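Local coordinates for putative enoyl-CoA hydratase/isomerase (Bordetella parapertussis, PDB 3ISA), which probably acts on acyl-CoA thioesters as a hydratase or isomerase of the crotonase superfamily, its precise reaction being unassigned, at residues D[4-9]-D[32-37]; D[101-106]-D[115-120]; D[108-113]-D[130-135]. One frame throughout, in Å; residues are numbered along the deposited sequence.

Contact 2 is the core contact of the three: all its touching residues are buried, and it packs strand 100-105 against helix 112-119 by apolar side chains. Contact 3 is partly buried and made mainly by the backbone, as strands 108-110 and 130-132 pair in parallel. The two share helix 112-119 and touch where Phe117 CE2 lies 3.8 Å from Phe131 CE1, and their segments alternate along the chain. Contact 1 lies nearer the surface, its centre about 19 Å from that of contact 2 and about 20 Å from that of contact 3. There the N-terminal segment meets the start of helix 33-48 through a water-bridged carboxylate together with Pro8 and Leu35.

Contact 1. Residues D[4-9]-D[32-37]; sequences SASLPL and SAELVE
Water carries the polar half of this contact, with the carboxylate of Glu34 as its hub. Water 1 donates to Glu34 OE2 (2.8 Å) and also meets Ser6 OG and the backbone N of Ser4. Water 2 donates to the same Glu34 OE2 at 2.7 Å and, with its other proton, to Ser6 O. Water 3 serves the other carboxylate oxygen, donating to Glu34 OE1 at 2.8 Å while bonding to Ser6 OG. Glu34, in the first helical turn, reaches this site because CG stands anti to the backbone N (chi1 -164°) and the chain stays extended beyond it.

The apolar half rests on one methyl of Leu35: CD1 lies 3.7 Å from Leu9 CB and 4.3 Å from Pro8 CB. Van der Waals contacts with oxygens add to it. Leu35 CD1 comes to 3.5 Å from Pro8 O, and the Pro8 ring crosses the Glu34 side chain at about a right angle, CG lying 3.8 Å from Glu34 OE1.

Capping fixes the helix start: Ser32 OG accepts from Leu35 N at 3.1 Å, nearly straight at 163°.

In the fold, the contact lays the N-terminal segment on the first turn of helix 33-48. Leu9 opens strand 9-13, outermost of its sheet within the chain, and packs on Ala38 and Leu39 of that helix, while Val36 turns to helix 77-95.

Contact 2. Residues D[101-106]-D[115-120]; sequences TLALAH and DLFAAC
Strand 101-105 and helix 115-119 run at 141° to each other, their axes approaching to 7.9 Å, consistent with the small side chains of Ala103 and Ala105 on the side facing the helix. They belong to a beta-alpha-beta crossover: helix 112-119 lies between strand 100-105 and its parallel neighbour 122-125, with the short strand 108-110 inserted on the way.

The tight, dry part centres on the Phe117 ring. With CG anti to the backbone N (chi1 -173°), the ring leaves the helix toward the strand and presents its CD1-CE1 side to it. Ala105 CB meets CE1 of Phe117 at 3.3 Å, and Ala103 CB meets CD1 of the same ring at 3.5 Å, both obliquely. Leu104 N lies at the ring edge, near its plane. Three residues further on, Cys120 fills the next position: its CB is 3.7 Å from Ala103 CB, and SG, anti to the carbonyl carbon, turns toward Ala103 and Thr101.

The Thr101 end is polar and watered rather than loosely packed, and it too is buried. Thr101 OG1 comes to 3.2 Å from Cys120 CA, but its polar partners are Lys121 N, by a hydrogen bond, and water 4, at 2.6 Å. That water can also donate to Ala119 O (3.2 Å), and so may bridge the strand start and the helix end.

The side chains of the two segments thus meet without a direct polar bond, methyls, a thiol and an aromatic ring fitting together while Lys121 N and water 4 satisfy the Thr101 hydroxyl; cohesion here is essentially hydrophobic.

Contact 3. Residues D[108-113]-D[130-135]; sequences RNFGAG and GFRMPG
Two N-H donors of one residue grip Gly130 O: the backbone N of Asn109 at 3.0 Å and, weakly, its ND2 at 3.3 Å. The backbone donor sits above the carbonyl plane, 39° out of it, so it does not follow a lone pair. This is the start of a parallel beta ladder in the small sheet of the crotonase fold, pairing Arg108 with Gly130, Asn109 with Phe131 and Phe110 with Arg132.

Further along, Asn109 O accepts from Arg132 N at 3.0 Å, and Arg132 O accepts from Gly111 N at 2.8 Å; both donors lie in the carbonyl plane. Each of these oxygens also takes a CA-H...O contact, Asn109 O from Phe131 CA and Arg132 O from Phe110 CA.

Asn109 and Phe131 share one face of the sheet. The amide of Asn109 is held at both ends: OD1 accepts from Phe63 N and Ser64 N, and ND2 also donates to His106 O, which fixes its rotation. On the other face Phe110 CD1 lies 4.0 Å from Arg132 CB, the ring standing 80° from the guanidinium plane. The extended Arg132 chain carries NE off to Ala163 O.

Gly111, with phi 54°, follows the strand and sits at the N-cap position of helix 112-119. In crotonase relatives the first turn of the corresponding helix supplies an oxyanion-hole N-H; the ladder leads directly into that turn here, consistent with such a role. Beyond the ladder, Pro134 CB lies over the centre of the Arg132 guanidinium, 3.7 Å above its plane.

Contact 1. Residues D[4-9]-D[32-37]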
loop_
_atom_site.group_PDB
_atom_site.type_symbol
_atom_site.label_atom_id
_atom_site.label_comp_id
_atom_site.label_asym_id
_atom_site.label_seq_id
_atom_site.Cartn_x
_atom_site.Cartn_y
_atom_site.Cartn_z
ATOM N N SER D 4 -27.032 36.457 -6.904
ATOM C CA SER D 4 -27.750 35.154 -6.761
ATOM C C SER D 4 -28.839 34.968 -7.831
ATOM O O SER D 4 -29.680 34.076 -7.733
ATOM C CB SER D 4 -28.327 35.014 -5.346
ATOM O OG SER D 4 -27.295 34.742 -4.413
ATOM N N ALA D 5 -28.807 35.809 -8.857
ATOM C CA ALA D 5 -29.780 35.736 -9.951
ATOM C C ALA D 5 -29.172 35.286 -11.287
ATOM O O ALA D 5 -29.864 35.176 -12.312
ATOM C CB ALA D 5 -30.457 37.079 -10.097
ATOM N N SER D 6 -27.873 35.019 -11.281
ATOM C CA SER D 6 -27.211 34.522 -12.476
ATOM C C SER D 6 -27.312 33.001 -12.493
ATOM O O SER D 6 -27.652 32.377 -11.481
ATOM C CB SER D 6 -25.751 34.985 -12.537
ATOM O OG SER D 6 -24.996 34.467 -11.454
ATOM N N LEU D 7 -27.027 32.418 -13.642
ATOM C CA LEU D 7 -27.008 30.987 -13.773
ATOM C C LEU D 7 -25.679 30.630 -14.449
ATOM O O LEU D 7 -25.658 30.394 -15.655
ATOM C CB LEU D 7 -28.203 30.530 -14.619
ATOM C CG LEU D 7 -28.498 29.030 -14.763
ATOM C CD1 LEU D 7 -29.082 28.464 -13.455
ATOM C CD2 LEU D 7 -29.419 28.783 -15.949
ATOM N N PRO D 8 -24.565 30.609 -13.678
ATOM C CA PRO D 8 -23.269 30.250 -14.282
ATOM C C PRO D 8 -23.185 28.765 -14.667
ATOM O O PRO D 8 -22.323 28.380 -15.461
ATOM C CB PRO D 8 -22.257 30.581 -13.174
ATOM C CG PRO D 8 -23.028 30.422 -11.914
ATOM C CD PRO D 8 -24.425 30.922 -12.242
ATOM N N LEU D 9 -24.075 27.955 -14.094
ATOM C CA LEU D 9 -24.199 26.538 -14.435
ATOM C C LEU D 9 -25.645 26.183 -14.785
ATOM O O LEU D 9 -26.535 26.272 -13.926
ATOM C CB LEU D 9 -23.740 25.662 -13.257
ATOM C CG LEU D 9 -23.840 24.159 -13.545
ATOM C CD1 LEU D 9 -22.850 23.763 -14.630
ATOM C CD2 LEU D 9 -23.653 23.328 -12.263
ATOM N N SER D 32 -15.087 30.468 -11.614
ATOM C CA SER D 32 -15.245 31.300 -10.435
ATOM C C SER D 32 -15.559 30.421 -9.220
ATOM O O SER D 32 -15.970 29.267 -9.375
ATOM C CB SER D 32 -16.405 32.278 -10.653
ATOM O OG SER D 32 -17.621 31.583 -10.875
ATOM N N ALA D 33 -15.409 30.975 -8.015
ATOM C CA ALA D 33 -15.808 30.250 -6.817
ATOM C C ALA D 33 -17.274 29.811 -6.940
ATOM O O ALA D 33 -17.587 28.650 -6.698
ATOM C CB ALA D 33 -15.568 31.093 -5.547
ATOM N N GLU D 34 -18.141 30.722 -7.401
ATOM C CA GLU D 34 -19.567 30.445 -7.587
ATOM C C GLU D 34 -19.849 29.265 -8.544
ATOM O O GLU D 34 -20.679 28.398 -8.242
ATOM C CB GLU D 34 -20.305 31.721 -8.043
ATOM C CG GLU D 34 -21.817 31.639 -7.886
ATOM C CD GLU D 34 -22.605 32.637 -8.744
ATOM O OE1 GLU D 34 -22.022 33.306 -9.632
ATOM O OE2 GLU D 34 -23.837 32.731 -8.536
ATOM N N LEU D 35 -19.178 29.238 -9.695
ATOM C CA LEU D 35 -19.350 28.128 -10.632
ATOM C C LEU D 35 -18.894 26.778 -10.050
ATOM O O LEU D 35 -19.613 25.777 -10.182
ATOM C CB LEU D 35 -18.662 28.422 -11.975
ATOM C CG LEU D 35 -18.749 27.337 -13.064
ATOM C CD1 LEU D 35 -20.182 26.786 -13.268
ATOM C CD2 LEU D 35 -18.226 27.941 -14.361
ATOM N N VAL D 36 -17.730 26.754 -9.391
ATOM C CA VAL D 36 -17.226 25.521 -8.746
ATOM C C VAL D 36 -18.244 25.024 -7.723
ATOM O O VAL D 36 -18.617 23.841 -7.746
ATOM C CB VAL D 36 -15.822 25.730 -8.136
ATOM C CG1 VAL D 36 -15.330 24.492 -7.297
ATOM C CG2 VAL D 36 -14.834 26.066 -9.243
ATOM N N GLU D 37 -18.740 25.921 -6.866
ATOM C CA GLU D 37 -19.738 25.510 -5.864
ATOM C C GLU D 37 -21.047 24.974 -6.474
ATOM O O GLU D 37 -21.625 24.023 -5.959
ATOM C CB GLU D 37 -20.022 26.613 -4.842
ATOM C CG GLU D 37 -18.851 26.962 -3.919
ATOM C CD GLU D 37 -18.210 25.763 -3.209
ATOM O OE1 GLU D 37 -18.926 24.932 -2.609
ATOM O OE2 GLU D 37 -16.962 25.682 -3.234
HETATM O O HOH W 1 -25.326 35.015 -9.139
HETATM O O HOH W 2 -26.498 32.416 -8.761
HETATM O O HOH W 3 -22.411 34.479 -12.192
#

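Contact 2. Residues D[101-106]-D[115-120]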
loop_
_atom_site.group_PDB
_atom_site.type_symbol
_atom_site.label_atom_id
_atom_site.label_comp_id
_atom_site.label_asym_id
_atom_site.label_seq_id
_atom_site.Cartn_x
_atom_site.Cartn_y
_atom_site.Cartn_z
ATOM N N THR D 101 -19.579 9.224 -16.821
ATOM C CA THR D 101 -19.378 10.656 -17.088
ATOM C C THR D 101 -18.862 10.855 -18.505
ATOM O O THR D 101 -18.021 10.079 -18.983
ATOM C CB THR D 101 -18.408 11.271 -16.074
ATOM O OG1 THR D 101 -17.173 10.533 -16.101
ATOM C CG2 THR D 101 -19.031 11.197 -14.644
ATOM N N LEU D 102 -19.381 11.893 -19.162
ATOM C CA LEU D 102 -19.053 12.220 -20.540
ATOM C C LEU D 102 -18.732 13.708 -20.649
ATOM O O LEU D 102 -19.511 14.564 -20.212
ATOM C CB LEU D 102 -20.226 11.847 -21.474
ATOM C CG LEU D 102 -20.252 12.376 -22.929
ATOM C CD1 LEU D 102 -19.104 11.808 -23.717
ATOM C CD2 LEU D 102 -21.555 12.021 -23.628
ATOM N N ALA D 103 -17.602 14.027 -21.259
ATOM C CA ALA D 103 -17.249 15.420 -21.468
ATOM C C ALA D 103 -17.103 15.688 -22.961
ATOM O O ALA D 103 -16.621 14.837 -23.703
ATOM C CB ALA D 103 -15.986 15.771 -20.736
ATOM N N LEU D 104 -17.514 16.878 -23.375
ATOM C CA LEU D 104 -17.521 17.261 -24.773
ATOM C C LEU D 104 -16.873 18.631 -24.882
ATOM O O LEU D 104 -17.452 19.635 -24.447
ATOM C CB LEU D 104 -18.962 17.301 -25.298
ATOM C CG LEU D 104 -19.767 15.996 -25.271
ATOM C CD1 LEU D 104 -21.265 16.301 -25.400
ATOM C CD2 LEU D 104 -19.307 15.012 -26.335
ATOM N N ALA D 105 -15.644 18.657 -25.402
ATOM C CA ALA D 105 -14.838 19.880 -25.420
ATOM C C ALA D 105 -14.753 20.464 -26.817
ATOM O O ALA D 105 -14.772 19.731 -27.807
ATOM C CB ALA D 105 -13.438 19.618 -24.920
ATOM N N HIS D 106 -14.650 21.786 -26.870
ATOM C CA HIS D 106 -14.416 22.505 -28.103
ATOM C C HIS D 106 -13.607 23.735 -27.747
ATOM O O HIS D 106 -13.461 24.045 -26.563
ATOM C CB HIS D 106 -15.737 22.830 -28.839
ATOM C CG HIS D 106 -16.642 23.787 -28.117
ATOM N ND1 HIS D 106 -17.269 23.477 -26.931
ATOM C CD2 HIS D 106 -17.060 25.032 -28.447
ATOM C CE1 HIS D 106 -18.009 24.502 -26.545
ATOM N NE2 HIS D 106 -17.897 25.460 -27.445
ATOM N N ASP D 115 -8.607 19.697 -16.638
ATOM C CA ASP D 115 -8.694 18.656 -15.603
ATOM C C ASP D 115 -10.137 18.125 -15.402
ATOM O O ASP D 115 -10.356 16.924 -15.156
ATOM C CB ASP D 115 -8.143 19.194 -14.285
ATOM C CG ASP D 115 -6.662 19.554 -14.372
ATOM O OD1 ASP D 115 -5.861 18.735 -14.891
ATOM O OD2 ASP D 115 -6.306 20.664 -13.934
ATOM N N LEU D 116 -11.107 19.025 -15.519
ATOM C CA LEU D 116 -12.508 18.639 -15.406
ATOM C C LEU D 116 -12.873 17.678 -16.533
ATOM O O LEU D 116 -13.510 16.646 -16.301
ATOM C CB LEU D 116 -13.402 19.878 -15.391
ATOM C CG LEU D 116 -14.919 19.603 -15.375
ATOM C CD1 LEU D 116 -15.325 18.733 -14.166
ATOM C CD2 LEU D 116 -15.641 20.952 -15.384
ATOM N N PHE D 117 -12.442 18.031 -17.743
ATOM C CA PHE D 117 -12.540 17.180 -18.912
ATOM C C PHE D 117 -11.889 15.800 -18.657
ATOM O O PHE D 117 -12.526 14.760 -18.889
ATOM C CB PHE D 117 -11.869 17.914 -20.089
ATOM C CG PHE D 117 -12.027 17.226 -21.407
ATOM C CD1 PHE D 117 -13.224 17.325 -22.112
ATOM C CD2 PHE D 117 -10.963 16.512 -21.971
ATOM C CE1 PHE D 117 -13.390 16.681 -23.337
ATOM C CE2 PHE D 117 -11.109 15.881 -23.204
ATOM C CZ PHE D 117 -12.332 15.975 -23.895
ATOM N N ALA D 118 -10.652 15.807 -18.137
ATOM C CA ALA D 118 -9.884 14.579 -17.819
ATOM C C ALA D 118 -10.578 13.664 -16.808
ATOM O O ALA D 118 -10.477 12.439 -16.911
ATOM C CB ALA D 118 -8.465 14.938 -17.319
ATOM N N ALA D 119 -11.279 14.271 -15.837
ATOM C CA ALA D 119 -11.992 13.544 -14.776
ATOM C C ALA D 119 -13.155 12.703 -15.323
ATOM O O ALA D 119 -13.621 11.776 -14.665
ATOM C CB ALA D 119 -12.499 14.532 -13.709
ATOM N N CYS D 120 -13.625 13.043 -16.522
ATOM C CA CYS D 120 -14.725 12.316 -17.155
ATOM C C CYS D 120 -14.225 11.097 -17.911
ATOM O O CYS D 120 -13.143 11.148 -18.480
ATOM C CB CYS D 120 -15.483 13.231 -18.106
ATOM S SG CYS D 120 -16.328 14.551 -17.228
HETATM O O HOH W 4 -16.036 9.818 -13.894
#

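Contact 3. Residues D[108-113]-D[130-135]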
loop_
_atom_site.group_PDB
_atom_site.type_symbol
_atom_site.label_atom_id
_atom_site.label_comp_id
_atom_site.label_asym_id
_atom_site.label_seq_id
_atom_site.Cartn_x
_atom_site.Cartn_y
_atom_site.Cartn_z
ATOM N N ARG D 108 -10.526 26.526 -27.133
ATOM C CA ARG D 108 -9.278 26.549 -26.375
ATOM C C ARG D 108 -9.539 26.377 -24.876
ATOM O O ARG D 108 -10.224 27.197 -24.253
ATOM C CB ARG D 108 -8.530 27.857 -26.636
ATOM C CG ARG D 108 -8.150 28.077 -28.109
ATOM C CD ARG D 108 -7.624 29.491 -28.356
ATOM N NE ARG D 108 -6.444 29.781 -27.543
ATOM C CZ ARG D 108 -5.674 30.859 -27.673
ATOM N NH1 ARG D 108 -5.943 31.775 -28.596
ATOM N NH2 ARG D 108 -4.627 31.016 -26.875
ATOM N N ASN D 109 -8.982 25.318 -24.312
ATOM C CA ASN D 109 -9.246 24.947 -22.928
ATOM C C ASN D 109 -7.981 24.909 -22.094
ATOM O O ASN D 109 -6.922 24.501 -22.581
ATOM C CB ASN D 109 -9.977 23.618 -22.919
ATOM C CG ASN D 109 -11.210 23.643 -23.839
ATOM O OD1 ASN D 109 -12.203 24.320 -23.540
ATOM N ND2 ASN D 109 -11.124 22.960 -24.980
ATOM N N PHE D 110 -8.100 25.327 -20.836
ATOM C CA PHE D 110 -6.936 25.602 -19.998
ATOM C C PHE D 110 -7.099 25.077 -18.580
ATOM O O PHE D 110 -8.200 25.135 -18.017
ATOM C CB PHE D 110 -6.672 27.111 -19.904
ATOM C CG PHE D 110 -6.335 27.756 -21.218
ATOM C CD1 PHE D 110 -5.022 27.765 -21.677
ATOM C CD2 PHE D 110 -7.326 28.370 -21.983
ATOM C CE1 PHE D 110 -4.695 28.358 -22.889
ATOM C CE2 PHE D 110 -7.011 28.970 -23.204
ATOM C CZ PHE D 110 -5.685 28.963 -23.652
ATOM N N GLY D 111 -5.987 24.605 -18.012
ATOM C CA GLY D 111 -5.878 24.343 -16.571
ATOM C C GLY D 111 -6.949 23.430 -15.991
ATOM O O GLY D 111 -7.200 22.353 -16.521
ATOM N N ALA D 112 -7.606 23.885 -14.923
ATOM C CA ALA D 112 -8.669 23.131 -14.271
ATOM C C ALA D 112 -9.824 22.755 -15.226
ATOM O O ALA D 112 -10.515 21.764 -15.004
ATOM C CB ALA D 112 -9.180 23.891 -13.053
ATOM N N GLY D 113 -10.008 23.552 -16.280
ATOM C CA GLY D 113 -10.917 23.206 -17.384
ATOM C C GLY D 113 -10.551 21.898 -18.059
ATOM O O GLY D 113 -11.403 21.023 -18.271
ATOM N N GLY D 130 -8.305 22.591 -28.501
ATOM C CA GLY D 130 -6.944 22.676 -27.984
ATOM C C GLY D 130 -6.954 22.635 -26.465
ATOM O O GLY D 130 -7.958 22.994 -25.825
ATOM N N PHE D 131 -5.846 22.177 -25.887
ATOM C CA PHE D 131 -5.762 21.953 -24.453
ATOM C C PHE D 131 -4.398 22.406 -23.969
ATOM O O PHE D 131 -3.390 22.162 -24.633
ATOM C CB PHE D 131 -5.907 20.453 -24.102
ATOM C CG PHE D 131 -7.129 19.776 -24.678
ATOM C CD1 PHE D 131 -8.338 19.749 -23.966
ATOM C CD2 PHE D 131 -7.068 19.130 -25.923
ATOM C CE1 PHE D 131 -9.468 19.096 -24.495
ATOM C CE2 PHE D 131 -8.186 18.493 -26.461
ATOM C CZ PHE D 131 -9.395 18.476 -25.752
ATOM N N ARG D 132 -4.359 23.030 -22.799
ATOM C CA ARG D 132 -3.097 23.331 -22.122
ATOM C C ARG D 132 -3.284 23.315 -20.604
ATOM O O ARG D 132 -4.254 23.878 -20.097
ATOM C CB ARG D 132 -2.585 24.706 -22.571
ATOM C CG ARG D 132 -1.134 24.982 -22.180
ATOM C CD ARG D 132 -0.661 26.405 -22.543
ATOM N NE ARG D 132 0.747 26.582 -22.192
ATOM C CZ ARG D 132 1.307 27.713 -21.756
ATOM N NH1 ARG D 132 0.591 28.820 -21.582
ATOM N NH2 ARG D 132 2.605 27.731 -21.471
ATOM N N MET D 133 -2.370 22.672 -19.875
ATOM C CA MET D 133 -2.358 22.736 -18.408
ATOM C C MET D 133 -1.033 23.376 -17.990
ATOM O O MET D 133 -0.028 22.670 -17.845
ATOM C CB MET D 133 -2.501 21.333 -17.776
ATOM C CG MET D 133 -3.912 20.654 -17.879
ATOM S SD MET D 133 -3.902 18.849 -17.659
ATOM C CE MET D 133 -3.303 18.362 -19.275
ATOM N N PRO D 134 -1.009 24.719 -17.851
ATOM C CA PRO D 134 0.220 25.491 -17.608
ATOM C C PRO D 134 0.558 25.789 -16.144
ATOM O O PRO D 134 1.542 26.478 -15.889
ATOM C CB PRO D 134 -0.065 26.807 -18.335
ATOM C CG PRO D 134 -1.550 26.984 -18.182
ATOM C CD PRO D 134 -2.176 25.611 -17.987
ATOM N N GLY D 135 -0.229 25.263 -15.201
ATOM C CA GLY D 135 -0.145 25.655 -13.789
ATOM C C GLY D 135 1.174 25.412 -13.077
ATOM O O GLY D 135 1.523 26.147 -12.132
#